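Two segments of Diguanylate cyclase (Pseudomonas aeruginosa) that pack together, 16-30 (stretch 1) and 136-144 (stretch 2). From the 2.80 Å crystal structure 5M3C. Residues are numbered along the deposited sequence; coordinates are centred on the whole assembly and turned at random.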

# COMPACT_ATOMS: atom_id res chain seq x y z
N LEU B 16 -27.93 37.80 -11.85
CA LEU B 16 -29.26 37.21 -12.00
C LEU B 16 -29.55 36.21 -10.89
O LEU B 16 -30.67 36.13 -10.37
CB LEU B 16 -29.40 36.52 -13.36
CG LEU B 16 -30.73 35.81 -13.60
CD1 LEU B 16 -31.91 36.71 -13.26
CD2 LEU B 16 -30.83 35.33 -15.05
N PHE B 17 -28.53 35.44 -10.52
CA PHE B 17 -28.62 34.50 -9.42
C PHE B 17 -28.97 35.20 -8.11
O PHE B 17 -29.82 34.74 -7.35
CB PHE B 17 -27.29 33.75 -9.27
CG PHE B 17 -27.22 32.88 -8.05
CD1 PHE B 17 -27.80 31.62 -8.05
CD2 PHE B 17 -26.58 33.31 -6.91
CE1 PHE B 17 -27.74 30.81 -6.93
CE2 PHE B 17 -26.51 32.51 -5.78
CZ PHE B 17 -27.09 31.26 -5.80
N GLU B 18 -28.32 36.34 -7.88
CA GLU B 18 -28.52 37.11 -6.65
C GLU B 18 -29.97 37.57 -6.46
O GLU B 18 -30.50 37.48 -5.35
CB GLU B 18 -27.57 38.32 -6.62
CG GLU B 18 -26.14 37.96 -6.22
CD GLU B 18 -25.23 39.17 -6.13
OE1 GLU B 18 -25.73 40.30 -5.96
OE2 GLU B 18 -24.00 38.98 -6.23
N SER B 19 -30.60 38.06 -7.53
CA SER B 19 -31.98 38.54 -7.44
C SER B 19 -32.91 37.37 -7.13
O SER B 19 -33.84 37.50 -6.32
CB SER B 19 -32.40 39.22 -8.75
OG SER B 19 -32.79 38.27 -9.73
N ARG B 20 -32.66 36.24 -7.77
CA ARG B 20 -33.47 35.04 -7.57
C ARG B 20 -33.25 34.44 -6.19
O ARG B 20 -34.15 33.81 -5.63
CB ARG B 20 -33.20 34.02 -8.67
CG ARG B 20 -33.98 34.31 -9.94
CD ARG B 20 -33.23 33.92 -11.20
NE ARG B 20 -33.46 32.53 -11.57
CZ ARG B 20 -33.39 32.07 -12.81
NH1 ARG B 20 -33.12 32.89 -13.82
NH2 ARG B 20 -33.61 30.79 -13.06
N LEU B 21 -32.06 34.64 -5.63
CA LEU B 21 -31.80 34.24 -4.26
C LEU B 21 -32.51 35.18 -3.29
O LEU B 21 -33.14 34.74 -2.32
CB LEU B 21 -30.30 34.21 -3.97
CG LEU B 21 -29.89 33.90 -2.52
CD1 LEU B 21 -30.56 32.63 -2.01
CD2 LEU B 21 -28.38 33.78 -2.42
N ASN B 22 -32.40 36.48 -3.56
CA ASN B 22 -33.08 37.49 -2.75
C ASN B 22 -34.58 37.26 -2.72
O ASN B 22 -35.20 37.27 -1.66
CB ASN B 22 -32.78 38.90 -3.27
CG ASN B 22 -31.45 39.43 -2.78
OD1 ASN B 22 -30.93 39.00 -1.75
ND2 ASN B 22 -30.89 40.40 -3.51
N HIS B 23 -35.18 37.03 -3.89
CA HIS B 23 -36.62 36.78 -3.96
C HIS B 23 -37.00 35.55 -3.15
O HIS B 23 -37.99 35.56 -2.42
CB HIS B 23 -37.07 36.61 -5.41
CG HIS B 23 -38.50 36.16 -5.54
ND1 HIS B 23 -39.56 36.93 -5.13
CD2 HIS B 23 -39.03 35.01 -6.04
CE1 HIS B 23 -40.69 36.28 -5.36
NE2 HIS B 23 -40.39 35.12 -5.91
N ALA B 24 -36.20 34.49 -3.27
CA ALA B 24 -36.46 33.25 -2.55
C ALA B 24 -36.43 33.48 -1.04
O ALA B 24 -37.28 32.97 -0.30
CB ALA B 24 -35.44 32.19 -2.93
N LEU B 25 -35.45 34.25 -0.59
CA LEU B 25 -35.33 34.58 0.82
C LEU B 25 -36.61 35.25 1.33
O LEU B 25 -37.10 34.92 2.41
CB LEU B 25 -34.13 35.49 1.06
CG LEU B 25 -32.82 34.78 1.46
CD1 LEU B 25 -32.73 33.39 0.86
CD2 LEU B 25 -31.62 35.63 1.06
N ASP B 26 -37.14 36.18 0.54
CA ASP B 26 -38.37 36.87 0.92
C ASP B 26 -39.49 35.86 1.17
O ASP B 26 -40.10 35.86 2.24
CB ASP B 26 -38.79 37.86 -0.17
CG ASP B 26 -37.74 38.94 -0.41
OD1 ASP B 26 -36.86 39.12 0.45
OD2 ASP B 26 -37.80 39.60 -1.47
N GLU B 27 -39.74 35.00 0.19
CA GLU B 27 -40.76 33.97 0.33
C GLU B 27 -40.48 33.09 1.55
O GLU B 27 -41.39 32.76 2.31
CB GLU B 27 -40.82 33.10 -0.92
CG GLU B 27 -41.37 33.80 -2.15
CD GLU B 27 -41.24 32.96 -3.41
OE1 GLU B 27 -40.84 31.78 -3.31
OE2 GLU B 27 -41.54 33.47 -4.51
N ALA B 28 -39.21 32.73 1.73
CA ALA B 28 -38.82 31.89 2.86
C ALA B 28 -39.21 32.50 4.21
O ALA B 28 -39.69 31.78 5.09
CB ALA B 28 -37.32 31.63 2.82
N ARG B 29 -39.02 33.81 4.37
CA ARG B 29 -39.35 34.48 5.62
C ARG B 29 -40.84 34.35 5.95
O ARG B 29 -41.20 33.84 7.01
CB ARG B 29 -38.98 35.97 5.56
CG ARG B 29 -37.49 36.23 5.45
CD ARG B 29 -37.17 37.70 5.66
NE ARG B 29 -35.94 38.08 4.98
CZ ARG B 29 -35.88 38.70 3.80
NH1 ARG B 29 -37.00 39.04 3.17
NH2 ARG B 29 -34.71 39.00 3.26
N GLU B 30 -41.68 34.81 5.03
CA GLU B 30 -43.13 34.77 5.23
C GLU B 30 -43.62 33.32 5.32
O GLU B 30 -44.16 32.91 6.34
CB GLU B 30 -43.85 35.50 4.10
N GLY B 136 -27.94 31.46 7.46
CA GLY B 136 -27.98 32.85 7.02
C GLY B 136 -29.34 33.26 6.48
O GLY B 136 -30.11 32.41 6.02
N ASP B 137 -29.63 34.56 6.53
CA ASP B 137 -30.90 35.08 6.04
C ASP B 137 -30.74 36.13 4.95
O ASP B 137 -31.72 36.77 4.56
CB ASP B 137 -31.72 35.67 7.19
CG ASP B 137 -33.11 36.08 6.76
OD1 ASP B 137 -33.74 35.34 5.98
OD2 ASP B 137 -33.58 37.15 7.21
N ASP B 138 -29.52 36.33 4.47
CA ASP B 138 -29.28 37.23 3.33
C ASP B 138 -28.32 36.61 2.32
O ASP B 138 -27.58 35.68 2.64
CB ASP B 138 -28.76 38.59 3.80
CG ASP B 138 -27.37 38.51 4.39
OD1 ASP B 138 -27.13 37.62 5.23
OD2 ASP B 138 -26.52 39.36 4.03
N ALA B 139 -28.34 37.14 1.10
CA ALA B 139 -27.61 36.55 -0.03
C ALA B 139 -26.10 36.44 0.18
O ALA B 139 -25.52 35.36 -0.01
CB ALA B 139 -27.90 37.35 -1.30
N PRO B 140 -25.44 37.54 0.57
CA PRO B 140 -23.99 37.54 0.74
C PRO B 140 -23.47 36.49 1.73
O PRO B 140 -22.50 35.79 1.43
CB PRO B 140 -23.69 38.95 1.27
CG PRO B 140 -24.84 39.79 0.80
CD PRO B 140 -26.03 38.88 0.80
N THR B 141 -24.12 36.37 2.89
CA THR B 141 -23.64 35.46 3.92
C THR B 141 -23.92 34.00 3.55
O THR B 141 -23.15 33.10 3.91
CB THR B 141 -24.27 35.74 5.31
OG1 THR B 141 -25.63 35.29 5.33
CG2 THR B 141 -24.21 37.23 5.64
N LEU B 142 -25.01 33.77 2.82
CA LEU B 142 -25.33 32.43 2.34
C LEU B 142 -24.30 31.98 1.32
O LEU B 142 -23.80 30.85 1.37
CB LEU B 142 -26.73 32.38 1.74
CG LEU B 142 -27.88 32.31 2.75
CD1 LEU B 142 -29.23 32.35 2.05
CD2 LEU B 142 -27.76 31.06 3.61
N VAL B 143 -23.96 32.88 0.39
CA VAL B 143 -22.92 32.59 -0.59
C VAL B 143 -21.58 32.38 0.11
O VAL B 143 -20.88 31.40 -0.15
CB VAL B 143 -22.79 33.72 -1.63
CG1 VAL B 143 -21.47 33.61 -2.38
CG2 VAL B 143 -23.96 33.69 -2.61
N LYS B 144 -21.24 33.31 1.01
CA LYS B 144 -20.00 33.21 1.78
C LYS B 144 -19.90 31.85 2.47
O LYS B 144 -18.95 31.09 2.27
CB LYS B 144 -19.94 34.33 2.83
CG LYS B 144 -18.70 34.29 3.72

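The one polar link across this contact is stretched and lies at its end: Arg-29 NE stands 3.4 Å from Asp-137 OD2, a weak hydrogen bond that is also part of a salt bridge. The N-H...acceptor angle of 158° is favourable, so the weakness comes from length, not direction. OD2 lies at the edge of the guanidinium, near its plane, where the N-H groups point. The same guanidinium serves a second carboxylate within its own helix: Arg-29 NH1 lies 2.7 Å from Asp-26 OD1, a shorter salt bridge with a hydrogen-bond angle of 140°. One cationic group is thus held between two anionic ones, and the pairing across the stretches is the longer of the two.

The backbones set the frame for this arrangement. Residues 16-30 are helical throughout, with i to i+4 hydrogen bonds such as Leu-21 N to Phe-17 O (2.8 Å) and Leu-25 N to Leu-21 O (2.9 Å). The second stretch enters as a loop and becomes helical at Ala-139. The N-to-C directions of the two helices differ by 109°, so they cross steeply, and their axes come no closer than 10.6 Å. The nearest CA pairs are Asn-22 CA with Ala-139 CA at 6.2 Å and Leu-25 CA with Asp-137 CA at 6.9 Å, which places the tightest backbone approach at the loop-to-helix junction.

Asp-138 occupies the N-cap position, but its side chain makes no capping bond. Its OD1 instead accepts a hydrogen bond from Thr-141 OG1 at 2.8 Å, while its CA-to-CB bond points away from the first helix. Just before the loop's contact with that helix, Gly-136 adopts phi/psi of 155/156; a CB there would be jammed against the preceding carbonyl oxygen and would come within 2.6 Å of Thr-141 OG1.

The apolar part of the contact follows one face of the first helix, where Phe-17, Leu-21 and Leu-25 recur at four-residue spacing. The CA-to-CB bond of Leu-25 points toward the second stretch, and its CD2 lies 3.6 Å from both Asp-138 CA and Ala-139 N. CD2 thus packs against backbone, and both Leu-25 methyls lie near Leu-142 CD1, CD1 at 3.8 Å and CD2 at 4.2 Å. One turn earlier, Leu-21 CD2 reaches Ala-139 CA at 3.7 Å and Ala-139 CB at 3.8 Å, so the methyl rests on the alanine side chain and main chain about equally. Leu-21 also touches the next turn of the second helix, more loosely, through CD1 to Leu-142 CD1 (4.3 Å) and CD2 to Val-143 CG2 (4.4 Å).

Phe-17 extends the apolar row: its CA-to-CB bond points sideways, yet the end of the ring comes nearer, and CE2 approaches Val-143 CG2 at 4.2 Å. The methyl lies at the ring edge, near its plane. Asn-22 adds a van der Waals contact, OD1 to Ala-139 CB at 3.5 Å. Altogether 384 Å² is buried, both sides summed, a modest area held chiefly by aliphatic packing.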